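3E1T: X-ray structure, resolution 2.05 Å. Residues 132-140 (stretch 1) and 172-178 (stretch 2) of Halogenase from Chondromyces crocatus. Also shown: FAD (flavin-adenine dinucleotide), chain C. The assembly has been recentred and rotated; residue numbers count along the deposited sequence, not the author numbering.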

# COMPACT_ATOMS: atom_id res chain seq x y z
N HIS A 132 -23.01 2.64 5.58
CA HIS A 132 -23.00 2.05 6.91
C HIS A 132 -21.63 2.24 7.57
O HIS A 132 -20.63 1.63 7.14
N GLU A 133 -21.59 3.07 8.62
CA GLU A 133 -20.35 3.35 9.34
C GLU A 133 -20.23 2.57 10.66
O GLU A 133 -21.03 2.76 11.57
N VAL A 134 -19.21 1.71 10.74
CA VAL A 134 -18.90 1.00 11.99
C VAL A 134 -18.34 1.98 13.03
O VAL A 134 -17.49 2.82 12.72
N ILE A 135 -18.85 1.86 14.25
CA ILE A 135 -18.57 2.79 15.33
C ILE A 135 -17.66 2.13 16.36
O ILE A 135 -16.74 2.75 16.90
N ASP A 136 -17.93 0.86 16.64
CA ASP A 136 -17.20 0.11 17.65
C ASP A 136 -17.23 -1.35 17.28
O ASP A 136 -18.20 -1.82 16.69
N VAL A 137 -16.16 -2.06 17.64
CA VAL A 137 -16.16 -3.52 17.68
C VAL A 137 -16.52 -3.94 19.12
O VAL A 137 -15.99 -3.39 20.08
N LEU A 138 -17.39 -4.95 19.25
CA LEU A 138 -17.88 -5.38 20.56
C LEU A 138 -17.19 -6.65 21.03
O LEU A 138 -16.98 -7.57 20.25
N PHE A 139 -16.87 -6.69 22.32
CA PHE A 139 -16.17 -7.81 22.92
C PHE A 139 -16.97 -8.51 24.02
O PHE A 139 -17.68 -7.88 24.81
N GLU A 140 -16.81 -9.83 24.06
CA GLU A 140 -17.37 -10.67 25.09
C GLU A 140 -16.43 -11.87 25.19
O GLU A 140 -15.93 -12.36 24.18
N THR A 172 -8.90 4.11 10.13
CA THR A 172 -9.60 3.18 11.02
C THR A 172 -9.82 3.77 12.40
O THR A 172 -8.93 4.43 12.97
N ARG A 173 -11.01 3.54 12.94
CA ARG A 173 -11.34 3.99 14.29
C ARG A 173 -11.39 2.82 15.28
O ARG A 173 -11.71 3.01 16.45
N VAL A 174 -11.05 1.61 14.81
CA VAL A 174 -11.16 0.41 15.64
C VAL A 174 -9.88 -0.41 15.80
O VAL A 174 -9.84 -1.35 16.60
N SER A 175 -8.82 -0.05 15.08
CA SER A 175 -7.60 -0.87 15.10
C SER A 175 -6.94 -0.95 16.47
O SER A 175 -6.26 -1.94 16.75
N GLN A 176 -7.15 0.05 17.32
CA GLN A 176 -6.55 0.05 18.66
C GLN A 176 -7.05 -1.09 19.56
O GLN A 176 -6.44 -1.42 20.58
N ALA A 177 -8.15 -1.72 19.15
CA ALA A 177 -8.64 -2.91 19.82
C ALA A 177 -7.71 -4.11 19.61
O ALA A 177 -7.72 -5.04 20.41
N VAL A 178 -6.91 -4.09 18.54
CA VAL A 178 -5.97 -5.19 18.28
C VAL A 178 -4.52 -4.87 18.71
O VAL A 178 -3.84 -5.72 19.32

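Val-174 forms the apolar centre of the contact. Its CA-to-CB bond points toward the strand, and its chi1 is m. Val-174 CB lies 3.9 Å from CG2 of Val-137, which also points toward the other stretch and has chi1 t. Val-174 CG1 is 4.5 Å from CG1 of Val-134, a residue set sideways with chi1 t. The same Val-174 CG1 sits 4.3 Å from CA of Asp-136, so the methyl packs against the strand backbone as well. The CA-to-CB bond of Asp-136 points away.

Further along the strand, Phe-139 (chi1 m) points toward Ala-177. Phe-139 CZ is 3.8 Å from Ala-177 CB, which meets the ring obliquely. Ala-177 lies in a short 3-10 segment, and its N donates to Val-174 O at 3.1 Å. Ser-175 in this segment points away.

In the other direction the contact becomes polar. Arg-173 points toward the strand with chi1 p, chi2 t and chi3 m. Arg-173 CD is 3.4 Å from Val-134 O. At the end of the side chain, Arg-173 NH1 forms a 2.7 Å salt bridge with OE2 of Glu-133. Glu-133 starts sideways, but its extended chain (chi1 t, chi2 t) brings the carboxylate to the guanidinium edge. Ile-135 points away at CB. With chi1 and chi2 both m, Ile-135 CD1 nevertheless lies over one face of the guanidinium, 4.2 Å from Arg-173 NH2.

Besides the salt bridge, no direct hydrogen bond joins the stretches. Water 1 also bridges them, accepting from Arg-173 NE at 2.6 Å and donating to Ile-135 O at 3.3 Å.

The FAD adenine borders this edge. Val-134 N donates to FAD N1A at 3.0 Å, and FAD N6A donates to Val-134 O at 3.0 Å. Arg-173 CD is 3.7 Å from FAD N6A.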

# COMPACT_ATOMS: atom_id res chain seq x y z
CB HIS A 132 -23.33 0.55 6.82
CG HIS A 132 -24.78 0.25 6.54
ND1 HIS A 132 -25.49 -0.70 7.24
CD2 HIS A 132 -25.64 0.76 5.63
CE1 HIS A 132 -26.72 -0.77 6.77
NE2 HIS A 132 -26.84 0.11 5.79
CB GLU A 133 -20.20 4.85 9.61
CG GLU A 133 -18.96 5.23 10.40
CD GLU A 133 -18.78 6.73 10.58
OE1 GLU A 133 -19.76 7.49 10.46
OE2 GLU A 133 -17.63 7.14 10.87
CB VAL A 134 -17.94 -0.19 11.76
CG1 VAL A 134 -17.53 -0.84 13.08
CG2 VAL A 134 -18.59 -1.22 10.87
CB ILE A 135 -19.90 3.24 16.02
CG1 ILE A 135 -20.88 3.81 14.99
CG2 ILE A 135 -19.64 4.27 17.12
CD1 ILE A 135 -20.39 5.08 14.29
CB ASP A 136 -17.87 0.27 19.02
CG ASP A 136 -17.96 1.71 19.47
OD1 ASP A 136 -16.92 2.27 19.88
OD2 ASP A 136 -19.07 2.28 19.42
CB VAL A 137 -14.78 -4.11 17.28
CG1 VAL A 137 -14.78 -5.63 17.42
CG2 VAL A 137 -14.41 -3.72 15.84
CB LEU A 138 -19.40 -5.58 20.54
CG LEU A 138 -20.23 -4.41 20.00
CD1 LEU A 138 -21.70 -4.79 19.85
CD2 LEU A 138 -20.07 -3.16 20.85
CB PHE A 139 -14.81 -7.37 23.47
CG PHE A 139 -13.82 -7.00 22.40
CD1 PHE A 139 -12.88 -7.92 21.95
CD2 PHE A 139 -13.84 -5.73 21.83
CE1 PHE A 139 -11.98 -7.58 20.95
CE2 PHE A 139 -12.94 -5.39 20.81
CZ PHE A 139 -12.01 -6.31 20.38
CB GLU A 140 -18.79 -11.08 24.71
CG GLU A 140 -19.44 -12.14 25.57
CD GLU A 140 -19.65 -11.68 26.98
OE1 GLU A 140 -20.43 -10.72 27.20
OE2 GLU A 140 -19.04 -12.29 27.89
CB THR A 172 -8.86 1.83 11.17
OG1 THR A 172 -9.45 1.10 12.25
CG2 THR A 172 -7.37 2.03 11.47
CB ARG A 173 -12.64 4.83 14.30
CG ARG A 173 -13.92 4.10 13.84
CD ARG A 173 -15.05 5.08 13.45
NE ARG A 173 -15.70 5.71 14.60
CZ ARG A 173 -16.48 6.80 14.53
NH1 ARG A 173 -16.71 7.39 13.36
NH2 ARG A 173 -17.02 7.29 15.63
CB VAL A 174 -12.32 -0.54 15.15
CG1 VAL A 174 -13.68 0.18 15.15
CG2 VAL A 174 -12.02 -1.13 13.76
CB SER A 175 -6.58 -0.39 14.06
OG SER A 175 -6.03 0.86 14.43
CB GLN A 176 -6.72 1.40 19.36
CG GLN A 176 -8.12 1.67 19.89
CD GLN A 176 -9.10 2.02 18.79
OE1 GLN A 176 -8.72 2.28 17.65
NE2 GLN A 176 -10.39 2.04 19.14
CB ALA A 177 -10.05 -3.23 19.37
CB VAL A 178 -5.99 -5.65 16.79
CG1 VAL A 178 -4.88 -6.62 16.51
CG2 VAL A 178 -7.33 -6.28 16.42
PA FAD C . -8.87 1.72 1.77
O1A FAD C . -8.62 1.70 0.28
O2A FAD C . -8.52 3.00 2.45
O5B FAD C . -10.44 1.43 2.00
C5B FAD C . -10.99 1.33 3.30
C4B FAD C . -12.50 1.54 3.24
O4B FAD C . -13.07 1.56 4.53
C3B FAD C . -12.84 2.88 2.59
O3B FAD C . -13.72 2.63 1.51
C2B FAD C . -13.56 3.67 3.67
O2B FAD C . -14.64 4.37 3.13
C1B FAD C . -14.03 2.58 4.62
N9A FAD C . -14.16 2.98 6.03
C8A FAD C . -13.37 3.82 6.77
N7A FAD C . -13.86 3.86 8.03
C5A FAD C . -14.95 3.05 8.11
C6A FAD C . -15.85 2.73 9.14
N6A FAD C . -15.80 3.34 10.33
N1A FAD C . -16.87 1.85 8.88
C2A FAD C . -17.05 1.32 7.63
N3A FAD C . -16.17 1.66 6.62
C4A FAD C . -15.14 2.50 6.86
N1 FAD C . -1.04 1.84 -3.39
C2 FAD C . -0.85 1.24 -4.60
O2 FAD C . -1.10 0.04 -4.69
N3 FAD C . -0.38 1.98 -5.67
C4 FAD C . -0.11 3.33 -5.53
O4 FAD C . 0.29 4.00 -6.48
C4X FAD C . -0.29 3.94 -4.29
N5 FAD C . -0.03 5.29 -4.11
C5X FAD C . -0.22 5.87 -2.87
C6 FAD C . 0.05 7.23 -2.67
C7 FAD C . -0.15 7.81 -1.41
C7M FAD C . 0.35 9.20 -1.16
C8 FAD C . -0.62 7.03 -0.34
C8M FAD C . -0.65 7.56 1.07
C9 FAD C . -0.89 5.68 -0.55
C9A FAD C . -0.70 5.09 -1.81
N10 FAD C . -0.98 3.75 -1.98
C10 FAD C . -0.77 3.18 -3.22
C1' FAD C . -1.60 2.94 -0.86
C2' FAD C . -3.10 2.67 -1.03
O2' FAD C . -3.77 3.91 -0.95
C3' FAD C . -3.63 1.75 0.07
O3' FAD C . -2.66 0.79 0.44
C4' FAD C . -4.88 0.95 -0.29
O4' FAD C . -5.94 1.83 -0.58
C5' FAD C . -5.27 0.06 0.89
O5' FAD C . -6.57 -0.43 0.70
P FAD C . -7.51 -0.80 1.95
O1P FAD C . -8.59 -1.75 1.47
O2P FAD C . -6.71 -1.44 3.04
O3P FAD C . -8.04 0.58 2.51
O HOH W 1 -15.21 5.63 17.11